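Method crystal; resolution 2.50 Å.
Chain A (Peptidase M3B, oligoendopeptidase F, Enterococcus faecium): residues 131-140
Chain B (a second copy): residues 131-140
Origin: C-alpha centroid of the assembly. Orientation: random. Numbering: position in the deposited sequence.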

# COMPACT_ATOMS: atom_id res chain seq x y z
N LEU A 131 -7.24 -3.10 23.97
CA LEU A 131 -8.52 -2.45 23.70
C LEU A 131 -9.65 -3.43 24.00
O LEU A 131 -9.45 -4.43 24.66
CB LEU A 131 -8.56 -1.94 22.26
CG LEU A 131 -7.52 -0.85 21.94
CD1 LEU A 131 -7.53 -0.45 20.49
CD2 LEU A 131 -7.73 0.39 22.81
N SER A 132 -10.86 -3.11 23.56
CA SER A 132 -11.97 -4.03 23.77
C SER A 132 -11.91 -5.14 22.73
O SER A 132 -11.17 -5.05 21.75
CB SER A 132 -13.30 -3.28 23.68
OG SER A 132 -13.51 -2.80 22.36
N ALA A 133 -12.70 -6.19 22.92
CA ALA A 133 -12.76 -7.28 21.95
C ALA A 133 -13.15 -6.75 20.58
O ALA A 133 -12.56 -7.14 19.58
CB ALA A 133 -13.72 -8.36 22.42
N GLU A 134 -14.14 -5.86 20.54
CA GLU A 134 -14.61 -5.27 19.27
C GLU A 134 -13.48 -4.57 18.50
O GLU A 134 -13.34 -4.76 17.30
CB GLU A 134 -15.74 -4.25 19.50
CG GLU A 134 -17.15 -4.80 19.62
CD GLU A 134 -18.23 -3.68 19.58
OE1 GLU A 134 -19.44 -4.03 19.53
OE2 GLU A 134 -17.90 -2.46 19.58
N GLN A 135 -12.70 -3.76 19.20
CA GLN A 135 -11.63 -3.01 18.56
C GLN A 135 -10.49 -3.92 18.15
O GLN A 135 -9.99 -3.79 17.04
CB GLN A 135 -11.11 -1.90 19.48
CG GLN A 135 -12.16 -0.87 19.87
CD GLN A 135 -11.75 -0.06 21.09
OE1 GLN A 135 -11.53 -0.61 22.17
NE2 GLN A 135 -11.66 1.26 20.93
N GLU A 136 -10.07 -4.82 19.04
CA GLU A 136 -8.98 -5.76 18.73
C GLU A 136 -9.34 -6.60 17.52
O GLU A 136 -8.49 -6.88 16.66
CB GLU A 136 -8.66 -6.70 19.93
CG GLU A 136 -8.04 -5.99 21.12
CD GLU A 136 -6.68 -5.39 20.80
OE1 GLU A 136 -6.13 -5.71 19.72
OE2 GLU A 136 -6.15 -4.60 21.63
N SER A 137 -10.60 -7.01 17.45
CA SER A 137 -11.11 -7.72 16.28
C SER A 137 -10.94 -6.93 14.96
O SER A 137 -10.43 -7.46 13.97
CB SER A 137 -12.57 -8.12 16.49
OG SER A 137 -13.05 -8.81 15.36
N LEU A 138 -11.31 -5.65 14.96
CA LEU A 138 -11.09 -4.81 13.76
C LEU A 138 -9.62 -4.70 13.37
O LEU A 138 -9.26 -4.87 12.20
CB LEU A 138 -11.65 -3.41 13.96
CG LEU A 138 -12.92 -3.02 13.23
CD1 LEU A 138 -13.70 -4.22 12.77
CD2 LEU A 138 -13.73 -2.18 14.17
N LEU A 139 -8.79 -4.37 14.35
CA LEU A 139 -7.36 -4.20 14.14
C LEU A 139 -6.69 -5.48 13.63
O LEU A 139 -5.85 -5.42 12.74
CB LEU A 139 -6.68 -3.74 15.44
CG LEU A 139 -6.38 -2.25 15.67
CD1 LEU A 139 -7.11 -1.36 14.70
CD2 LEU A 139 -6.70 -1.86 17.11
N ALA A 140 -7.05 -6.63 14.20
CA ALA A 140 -6.42 -7.88 13.79
C ALA A 140 -6.84 -8.21 12.38
O ALA A 140 -6.01 -8.53 11.53
CB ALA A 140 -6.80 -9.03 14.73
N LEU B 131 -22.12 0.23 12.55
CA LEU B 131 -21.56 -0.45 13.71
C LEU B 131 -21.61 0.44 14.95
O LEU B 131 -22.27 1.48 14.96
CB LEU B 131 -20.11 -0.84 13.38
CG LEU B 131 -20.03 -1.69 12.11
CD1 LEU B 131 -18.57 -1.89 11.68
CD2 LEU B 131 -20.74 -3.03 12.35
N SER B 132 -20.90 0.06 16.00
CA SER B 132 -20.86 0.87 17.19
C SER B 132 -19.95 2.09 16.99
O SER B 132 -19.22 2.18 16.01
CB SER B 132 -20.38 0.04 18.39
OG SER B 132 -18.95 0.01 18.44
N ALA B 133 -20.02 3.01 17.95
CA ALA B 133 -19.19 4.21 18.00
C ALA B 133 -17.69 3.89 17.97
O ALA B 133 -16.93 4.51 17.23
CB ALA B 133 -19.54 5.04 19.30
N GLU B 134 -17.28 2.91 18.78
CA GLU B 134 -15.90 2.47 18.87
C GLU B 134 -15.44 1.93 17.52
O GLU B 134 -14.36 2.27 17.05
CB GLU B 134 -15.73 1.36 19.91
CG GLU B 134 -15.81 1.75 21.38
CD GLU B 134 -15.35 0.59 22.32
OE1 GLU B 134 -14.77 0.90 23.39
OE2 GLU B 134 -15.56 -0.62 22.02
N GLN B 135 -16.28 1.10 16.90
CA GLN B 135 -15.92 0.49 15.60
C GLN B 135 -15.90 1.52 14.49
O GLN B 135 -15.01 1.50 13.65
CB GLN B 135 -16.91 -0.61 15.24
CG GLN B 135 -16.79 -1.88 16.06
CD GLN B 135 -18.05 -2.72 16.02
OE1 GLN B 135 -19.17 -2.19 16.09
NE2 GLN B 135 -17.89 -4.04 15.89
N GLU B 136 -16.88 2.43 14.46
CA GLU B 136 -16.91 3.44 13.40
C GLU B 136 -15.73 4.38 13.54
O GLU B 136 -15.17 4.83 12.54
CB GLU B 136 -18.23 4.23 13.37
CG GLU B 136 -19.46 3.38 13.01
CD GLU B 136 -19.50 2.95 11.55
OE1 GLU B 136 -18.60 3.34 10.77
OE2 GLU B 136 -20.44 2.21 11.17
N SER B 137 -15.35 4.67 14.78
CA SER B 137 -14.22 5.55 15.02
C SER B 137 -12.92 4.91 14.49
O SER B 137 -12.09 5.56 13.85
CB SER B 137 -14.11 5.85 16.52
OG SER B 137 -12.81 6.29 16.86
N LEU B 138 -12.77 3.62 14.74
CA LEU B 138 -11.57 2.93 14.29
C LEU B 138 -11.54 2.87 12.76
O LEU B 138 -10.52 3.17 12.14
CB LEU B 138 -11.54 1.54 14.90
CG LEU B 138 -10.26 0.93 15.45
CD1 LEU B 138 -9.46 1.91 16.28
CD2 LEU B 138 -10.71 -0.21 16.30
N LEU B 139 -12.66 2.52 12.15
CA LEU B 139 -12.74 2.41 10.69
C LEU B 139 -12.48 3.75 10.01
O LEU B 139 -11.75 3.82 9.02
CB LEU B 139 -14.09 1.82 10.25
CG LEU B 139 -14.20 0.36 9.80
CD1 LEU B 139 -13.06 -0.48 10.29
CD2 LEU B 139 -15.53 -0.24 10.25
N ALA B 140 -13.08 4.82 10.53
CA ALA B 140 -12.92 6.13 9.91
C ALA B 140 -11.49 6.66 10.07
O ALA B 140 -10.94 7.26 9.15
CB ALA B 140 -13.95 7.15 10.49
O HOH W 1 -15.68 -5.48 15.89
O HOH W 2 -12.31 2.76 18.64

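The same ten residues of two copies pack against each other, helix 133-140 on helix 133-140. The helix axes approach to 9.4 Å and their N-to-C directions differ by 27°, so the two run roughly parallel. Near the start of the helices the backbones come close, with A:Gln135 CA 6.3 Å from B:Gln135 CA. Together the stretches bury 508 Å². A:Leu138 and B:Leu138 cover the most surface, followed by A:Glu134 and B:Glu134, then A:Gln135 and B:Gln135.

A:Leu138 and B:Leu138 form the apolar part of the contact. The CA-to-CB bond of each points toward the other helix, and both residues are buried. A:Leu138 CB lies 4.1 Å from B:Leu138 CD2. A:Leu138 CG meets B:Leu139 CD1 at 3.9 Å, and A:Leu139 CD1 meets B:Leu138 CG at 4.0 Å. The CA-to-CB bonds of A:Leu139 and B:Leu139 point sideways, but their ends come nearer, and each packs on the leucine of the other copy, B:Leu138 or A:Leu138. Branched, uncharged side chains suit this site, which asks for close packing and no polar partner. The chi1 angles lie between wells, at -107° in A:Leu138 and -139° in B:Leu138.

The same leucines also pack on the aliphatic parts of A:Gln135 and B:Gln135. A:Gln135 CB is 3.6 Å from B:Leu138 CD2, and A:Leu138 CD2 is 3.6 Å from B:Gln135 CG. The amide ends serve polar partners. Each oxygen accepts from the backbone of its own chain, A:Ser132 N to A:Gln135 OE1 at 2.9 Å and B:Ser132 N to B:Gln135 OE1 at 2.8 Å. Each nitrogen reaches the other copy through water. Water 1 accepts from B:Gln135 NE2 (2.6 Å) and donates to A:Glu134 O (2.8 Å). Water 2 accepts from A:Gln135 NE2 (2.8 Å) and donates to B:Glu134 O (2.6 Å).

The CA-to-CB bonds of A:Glu134 and B:Glu134 point toward the other stretch, and each side chain is long enough to reach the N-cap serine of the other copy, B:Ser132 or A:Ser132. B:Ser132 OG donates to A:Glu134 OE2 at 2.9 Å. The matching pair, A:Ser132 OG and B:Glu134 OE2, is 3.0 Å apart, but A:Gln135 OE1 also lies within reach of that serine proton. Serine suits the position because its hydroxyl can both donate and accept. It also caps its own helix: B:Gln135 N donates to B:Ser132 OG at 3.3 Å, and A:Gln135 N to A:Ser132 OG in a weak bond of 3.4 Å.

The two glutamates bring like charges close, with A:Glu134 OE2 3.8 Å from B:Glu134 OE2. No basic side chain in either stretch offsets them.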